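Ribonuclease S-3 (Pyrus pyrifolia, PDB 1IQQ) cleaves RNA as a T2-family endonuclease of the pear pistil and serves in gametophytic self-incompatibility, by which the plant rejects its own pollen. Local coordinates at residues Q5-Q9 and K114-S118; Q63-W68 and Y102-I107. One frame throughout, in Å; residues are numbered along the deposited sequence.

Interaction 1: Q5-Q9 and K114-S118. With NAG (2-acetamido-2-deoxy-beta-D-glucopyranose), chain B.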
loop_
_atom_site.group_PDB
_atom_site.type_symbol
_atom_site.label_atom_id
_atom_site.label_comp_id
_atom_site.label_asym_id
_atom_site.label_seq_id
_atom_site.Cartn_x
_atom_site.Cartn_y
_atom_site.Cartn_z
ATOM N N GLN A 5 -6.187 -4.096 4.993
ATOM C CA GLN A 5 -5.752 -2.860 4.360
ATOM C C GLN A 5 -4.623 -3.231 3.425
ATOM O O GLN A 5 -3.582 -3.749 3.868
ATOM C CB GLN A 5 -5.173 -1.884 5.354
ATOM C CG GLN A 5 -6.298 -1.285 6.271
ATOM C CD GLN A 5 -5.716 -0.285 7.233
ATOM O OE1 GLN A 5 -5.504 0.904 6.890
ATOM N NE2 GLN A 5 -5.399 -0.748 8.422
ATOM N N PHE A 6 -4.754 -2.946 2.133
ATOM C CA PHE A 6 -3.663 -3.175 1.162
ATOM C C PHE A 6 -3.198 -1.823 0.759
ATOM O O PHE A 6 -3.864 -1.102 0.005
ATOM C CB PHE A 6 -4.226 -3.974 -0.025
ATOM C CG PHE A 6 -3.211 -4.328 -1.097
ATOM C CD1 PHE A 6 -3.577 -4.299 -2.412
ATOM C CD2 PHE A 6 -1.932 -4.739 -0.775
ATOM C CE1 PHE A 6 -2.657 -4.723 -3.423
ATOM C CE2 PHE A 6 -1.009 -5.163 -1.754
ATOM C CZ PHE A 6 -1.369 -5.161 -3.083
ATOM N N THR A 7 -2.023 -1.443 1.263
ATOM C CA THR A 7 -1.507 -0.071 1.063
ATOM C C THR A 7 -0.378 -0.035 0.070
ATOM O O THR A 7 0.550 -0.884 0.155
ATOM C CB THR A 7 -0.975 0.443 2.383
ATOM O OG1 THR A 7 -2.043 0.427 3.356
ATOM C CG2 THR A 7 -0.511 1.928 2.225
ATOM N N GLN A 8 -0.457 0.862 -0.898
ATOM C CA GLN A 8 0.604 1.058 -1.914
ATOM C C GLN A 8 1.131 2.476 -1.744
ATOM O O GLN A 8 0.433 3.394 -1.275
ATOM C CB GLN A 8 0.009 0.845 -3.307
ATOM C CG GLN A 8 -0.330 -0.668 -3.518
ATOM C CD GLN A 8 -1.005 -0.874 -4.842
ATOM O OE1 GLN A 8 -0.533 -0.383 -5.847
ATOM N NE2 GLN A 8 -2.104 -1.669 -4.838
ATOM N N GLN A 9 2.392 2.654 -2.113
ATOM C CA GLN A 9 3.131 3.938 -1.911
ATOM C C GLN A 9 3.743 4.397 -3.191
ATOM O O GLN A 9 4.291 3.569 -3.942
ATOM C CB GLN A 9 4.220 3.744 -0.825
ATOM C CG GLN A 9 5.306 2.724 -1.233
ATOM C CD GLN A 9 6.289 2.423 -0.134
ATOM O OE1 GLN A 9 7.105 1.478 -0.276
ATOM N NE2 GLN A 9 6.260 3.176 0.940
ATOM N N LYS A 114 -5.390 -6.945 -10.791
ATOM C CA LYS A 114 -5.260 -5.572 -11.282
ATOM C C LYS A 114 -5.346 -4.446 -10.271
ATOM O O LYS A 114 -5.855 -3.345 -10.575
ATOM C CB LYS A 114 -6.307 -5.360 -12.384
ATOM C CG LYS A 114 -6.284 -6.509 -13.441
ATOM C CD LYS A 114 -4.906 -6.661 -14.105
ATOM C CE LYS A 114 -4.943 -7.531 -15.413
ATOM N NZ LYS A 114 -5.062 -8.983 -15.064
ATOM N N GLN A 115 -4.825 -4.680 -9.072
ATOM C CA GLN A 115 -4.893 -3.651 -8.018
ATOM C C GLN A 115 -3.697 -2.701 -7.992
ATOM O O GLN A 115 -3.683 -1.766 -7.158
ATOM C CB GLN A 115 -5.144 -4.299 -6.662
ATOM C CG GLN A 115 -6.475 -5.127 -6.633
ATOM C CD GLN A 115 -6.708 -5.764 -5.293
ATOM O OE1 GLN A 115 -6.147 -5.351 -4.265
ATOM N NE2 GLN A 115 -7.609 -6.718 -5.249
ATOM N N ASN A 116 -2.817 -2.792 -8.968
ATOM C CA ASN A 116 -1.678 -1.856 -9.124
ATOM C C ASN A 116 -2.292 -0.433 -9.248
ATOM O O ASN A 116 -2.963 -0.119 -10.198
ATOM C CB ASN A 116 -0.956 -2.284 -10.404
ATOM C CG ASN A 116 0.138 -1.301 -10.845
ATOM O OD1 ASN A 116 0.255 -0.191 -10.289
ATOM N ND2 ASN A 116 0.920 -1.729 -11.848
ATOM N N VAL A 117 -2.068 0.375 -8.205
ATOM C CA VAL A 117 -2.689 1.678 -8.166
ATOM C C VAL A 117 -2.227 2.570 -9.296
ATOM O O VAL A 117 -2.999 3.418 -9.755
ATOM C CB VAL A 117 -2.439 2.288 -6.781
ATOM C CG1 VAL A 117 -2.660 3.844 -6.762
ATOM C CG2 VAL A 117 -3.383 1.635 -5.757
ATOM N N SER A 118 -0.993 2.418 -9.771
ATOM C CA SER A 118 -0.571 3.230 -10.943
ATOM C C SER A 118 -1.462 2.928 -12.144
ATOM O O SER A 118 -1.815 3.861 -12.896
ATOM C CB SER A 118 0.886 2.944 -11.290
ATOM O OG SER A 118 1.690 3.540 -10.281
HETATM C C1 NAG B . 1.818 -0.849 -12.560
HETATM C C2 NAG B . 2.793 -1.720 -13.403
HETATM C C3 NAG B . 3.661 -0.759 -14.236
HETATM C C4 NAG B . 2.805 0.152 -15.126
HETATM C C5 NAG B . 1.795 0.876 -14.220
HETATM C C6 NAG B . 0.798 1.725 -14.935
HETATM C C7 NAG B . 3.798 -3.840 -12.733
HETATM C C8 NAG B . 4.869 -4.532 -11.937
HETATM N N2 NAG B . 3.663 -2.505 -12.550
HETATM O O3 NAG B . 4.522 -1.577 -15.053
HETATM O O4 NAG B . 3.656 1.160 -15.709
HETATM O O5 NAG B . 1.035 -0.108 -13.487
HETATM O O6 NAG B . 0.051 0.985 -15.914
HETATM O O7 NAG B . 3.073 -4.495 -13.494
#
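Q5, partly exposed and already inside strand 3-10, gives its NE2 to S38 OG on the neighbouring strand 30-38, leaving the contact with 114-118 to F6 and Q8. The phenyl ring of F6 meets the side chain of Q115, F6 CD1 lying 3.3 Å from Q115 OE1, while M109 of helix 99-112 touches both residues. T7 points away, as strand alternation requires, and its hydroxyl pairs with T168 OG1. Q8 returns to the same face and makes the central link. Q8 NE2 donates to Q115 O (2.8 Å, 162° at the hydrogen) and Q8 OE1 accepts from V117 N (2.9 Å, 171°), so one extended side chain (chi2 t) satisfies backbone groups on both sides of N116. Q9, which by similarity probably binds RNA, has its side chain against H33 and V71. Beyond the bridge, N116 occupies the N-cap of helix 117-123: its OD1 accepts a weak bond from S118 N at 2.9 Å, and its ND2 carries NAG through a 1.4 Å bond to C1. The arrangement is that of an N-glycosylation sequon, N116-V117-S118, built into a helix N-cap and tied by a buried glutamine to the central sheet of the RNase T2 fold.

Interaction 2: Q63-W68 and Y102-I107; sequences QLEIIW and YFETVI
Residues 63-67 form the last turn of helix 58-67, and W68 leaves helical geometry at phi/psi -141/53, although W68 N still bonds to L64 O at 2.7 Å. Residues 102-107 are regular helix within 99-112. The two short axes run in broadly the same direction, crossing at +49° with a closest approach of 10.9 Å; I67 and I107 have the nearest CA atoms, 7.2 Å apart. I107 (chi1 m, chi2 t) enters the gap: its CG1 lies 4.0 Å from I67 CD1, its CD1 4.1 Å from L64 CD2, and its CG2 3.6 Å from Q63 OE1. L64 (m, t) sets CD1 over the face of F103, 4.0 Å from the ring centroid and 28° off its normal, a CH-pi contact. This is helix-helix packing in the alpha+beta fold of RNase T2, with V32 of strand 30-38 touching I67, W68 and V106. W68 takes chi1 t, which carries its indole across to the second helix. F103 (chi1 m) presents its edge to the indole's six-membered ring in an offset edge-to-face pair, with centroids 5.5 Å apart and planes at 67°. W68 CZ3 also sits 3.8 Å from V106 CG2. Y102 OH, hydrogen-bonded to L35 O, lies at the indole edge, 3.8 Å from W68 CH2.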
loop_
_atom_site.group_PDB
_atom_site.type_symbol
_atom_site.label_atom_id
_atom_site.label_comp_id
_atom_site.label_asym_id
_atom_site.label_seq_id
_atom_site.Cartn_x
_atom_site.Cartn_y
_atom_site.Cartn_z
ATOM N N GLN A 63 10.062 -11.360 -7.806
ATOM C CA GLN A 63 8.793 -10.632 -8.051
ATOM C C GLN A 63 8.636 -9.563 -7.006
ATOM O O GLN A 63 8.221 -8.461 -7.348
ATOM C CB GLN A 63 7.616 -11.570 -7.980
ATOM C CG GLN A 63 7.579 -12.633 -9.141
ATOM C CD GLN A 63 6.569 -13.708 -8.803
ATOM O OE1 GLN A 63 5.370 -13.617 -9.067
ATOM N NE2 GLN A 63 7.056 -14.747 -8.167
ATOM N N LEU A 64 8.968 -9.866 -5.756
ATOM C CA LEU A 64 8.848 -8.855 -4.708
ATOM C C LEU A 64 9.846 -7.700 -4.922
ATOM O O LEU A 64 9.574 -6.589 -4.513
ATOM C CB LEU A 64 9.109 -9.465 -3.331
ATOM C CG LEU A 64 8.062 -10.523 -2.956
ATOM C CD1 LEU A 64 8.434 -11.164 -1.600
ATOM C CD2 LEU A 64 6.655 -9.913 -2.769
ATOM N N GLU A 65 11.013 -7.946 -5.567
ATOM C CA GLU A 65 11.937 -6.849 -5.855
ATOM C C GLU A 65 11.257 -5.783 -6.717
ATOM O O GLU A 65 11.624 -4.620 -6.639
ATOM C CB GLU A 65 13.195 -7.397 -6.606
ATOM C CG GLU A 65 14.168 -8.088 -5.715
ATOM C CD GLU A 65 15.299 -8.764 -6.492
ATOM O OE1 GLU A 65 16.240 -9.207 -5.807
ATOM O OE2 GLU A 65 15.227 -8.873 -7.750
ATOM N N ILE A 66 10.326 -6.237 -7.551
ATOM C CA ILE A 66 9.581 -5.364 -8.455
ATOM C C ILE A 66 8.294 -4.818 -7.861
ATOM O O ILE A 66 8.012 -3.626 -8.053
ATOM C CB ILE A 66 9.262 -6.108 -9.794
ATOM C CG1 ILE A 66 10.582 -6.443 -10.489
ATOM C CG2 ILE A 66 8.314 -5.257 -10.743
ATOM C CD1 ILE A 66 10.385 -7.484 -11.621
ATOM N N ILE A 67 7.582 -5.636 -7.085
ATOM C CA ILE A 67 6.227 -5.252 -6.625
ATOM C C ILE A 67 6.287 -4.733 -5.216
ATOM O O ILE A 67 5.407 -3.913 -4.823
ATOM C CB ILE A 67 5.291 -6.513 -6.688
ATOM C CG1 ILE A 67 4.990 -6.822 -8.158
ATOM C CG2 ILE A 67 3.956 -6.276 -5.919
ATOM C CD1 ILE A 67 4.399 -8.208 -8.308
ATOM N N TRP A 68 7.273 -5.120 -4.448
ATOM C CA TRP A 68 7.360 -4.718 -3.037
ATOM C C TRP A 68 8.798 -4.400 -2.615
ATOM O O TRP A 68 9.307 -4.914 -1.639
ATOM C CB TRP A 68 6.802 -5.816 -2.108
ATOM C CG TRP A 68 6.438 -5.357 -0.703
ATOM C CD1 TRP A 68 6.838 -4.213 -0.066
ATOM C CD2 TRP A 68 5.561 -6.045 0.200
ATOM N NE1 TRP A 68 6.227 -4.143 1.213
ATOM C CE2 TRP A 68 5.452 -5.262 1.376
ATOM C CE3 TRP A 68 4.851 -7.259 0.114
ATOM C CZ2 TRP A 68 4.656 -5.659 2.457
ATOM C CZ3 TRP A 68 4.045 -7.674 1.186
ATOM C CH2 TRP A 68 3.951 -6.858 2.349
ATOM N N TYR A 102 1.526 -15.541 1.996
ATOM C CA TYR A 102 1.304 -14.108 2.217
ATOM C C TYR A 102 1.832 -13.268 1.049
ATOM O O TYR A 102 1.104 -12.399 0.500
ATOM C CB TYR A 102 2.066 -13.686 3.494
ATOM C CG TYR A 102 1.995 -12.244 3.859
ATOM C CD1 TYR A 102 0.740 -11.600 4.017
ATOM C CD2 TYR A 102 3.182 -11.495 4.115
ATOM C CE1 TYR A 102 0.649 -10.236 4.429
ATOM C CE2 TYR A 102 3.109 -10.182 4.510
ATOM C CZ TYR A 102 1.846 -9.527 4.677
ATOM O OH TYR A 102 1.759 -8.225 5.089
ATOM N N PHE A 103 3.052 -13.500 0.629
ATOM C CA PHE A 103 3.610 -12.735 -0.449
ATOM C C PHE A 103 2.972 -13.113 -1.779
ATOM O O PHE A 103 2.793 -12.248 -2.627
ATOM C CB PHE A 103 5.127 -12.938 -0.426
ATOM C CG PHE A 103 5.797 -12.244 0.728
ATOM C CD1 PHE A 103 5.718 -10.851 0.908
ATOM C CD2 PHE A 103 6.506 -12.998 1.694
ATOM C CE1 PHE A 103 6.310 -10.276 2.030
ATOM C CE2 PHE A 103 7.100 -12.404 2.795
ATOM C CZ PHE A 103 6.993 -11.035 2.971
ATOM N N GLU A 104 2.664 -14.396 -1.972
ATOM C CA GLU A 104 1.963 -14.772 -3.227
ATOM C C GLU A 104 0.602 -14.114 -3.270
ATOM O O GLU A 104 0.137 -13.734 -4.347
ATOM C CB GLU A 104 1.809 -16.303 -3.272
ATOM C CG GLU A 104 3.121 -17.020 -3.513
ATOM C CD GLU A 104 3.100 -18.485 -3.074
ATOM O OE1 GLU A 104 2.033 -18.986 -2.618
ATOM O OE2 GLU A 104 4.200 -19.117 -3.183
ATOM N N THR A 105 -0.054 -13.959 -2.123
ATOM C CA THR A 105 -1.370 -13.308 -2.068
ATOM C C THR A 105 -1.242 -11.833 -2.473
ATOM O O THR A 105 -2.067 -11.311 -3.231
ATOM C CB THR A 105 -1.930 -13.388 -0.677
ATOM O OG1 THR A 105 -2.240 -14.781 -0.397
ATOM C CG2 THR A 105 -3.229 -12.523 -0.574
ATOM N N VAL A 106 -0.205 -11.134 -1.978
ATOM C CA VAL A 106 0.020 -9.729 -2.412
ATOM C C VAL A 106 0.258 -9.603 -3.896
ATOM O O VAL A 106 -0.258 -8.700 -4.543
ATOM C CB VAL A 106 1.222 -9.167 -1.635
ATOM C CG1 VAL A 106 1.691 -7.838 -2.204
ATOM C CG2 VAL A 106 0.770 -8.930 -0.161
ATOM N N ILE A 107 1.053 -10.515 -4.460
ATOM C CA ILE A 107 1.341 -10.493 -5.919
ATOM C C ILE A 107 0.046 -10.750 -6.694
ATOM O O ILE A 107 -0.220 -10.031 -7.709
ATOM C CB ILE A 107 2.407 -11.595 -6.230
ATOM C CG1 ILE A 107 3.787 -11.189 -5.660
ATOM C CG2 ILE A 107 2.461 -11.873 -7.783
ATOM C CD1 ILE A 107 4.821 -12.362 -5.499
#

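Overall arrangement
Interactions 1 and 2 have centres about 12 Å apart and meet directly, F6 CE2 lying 3.8 Å from V106 CG1, so the strand-side and helix-side contacts form one continuous packed region. Helix 99-112 supplies one half of interaction 2 and is followed in the chain by 114-118 of interaction 1; V32 of strand 30-38 touches both F6 and W68. Both contacts approach the catalytic centre: the side chain of W68 is about 4 Å from those of the active-site residue E84 and of F80, a probable RNA-binding residue, whereas that of Q8 is about 6 Å from that of the proton donor H33. Sugar also borders both, since NAG is attached to N116 and a NAG lies about 4 Å from the I67 side chain.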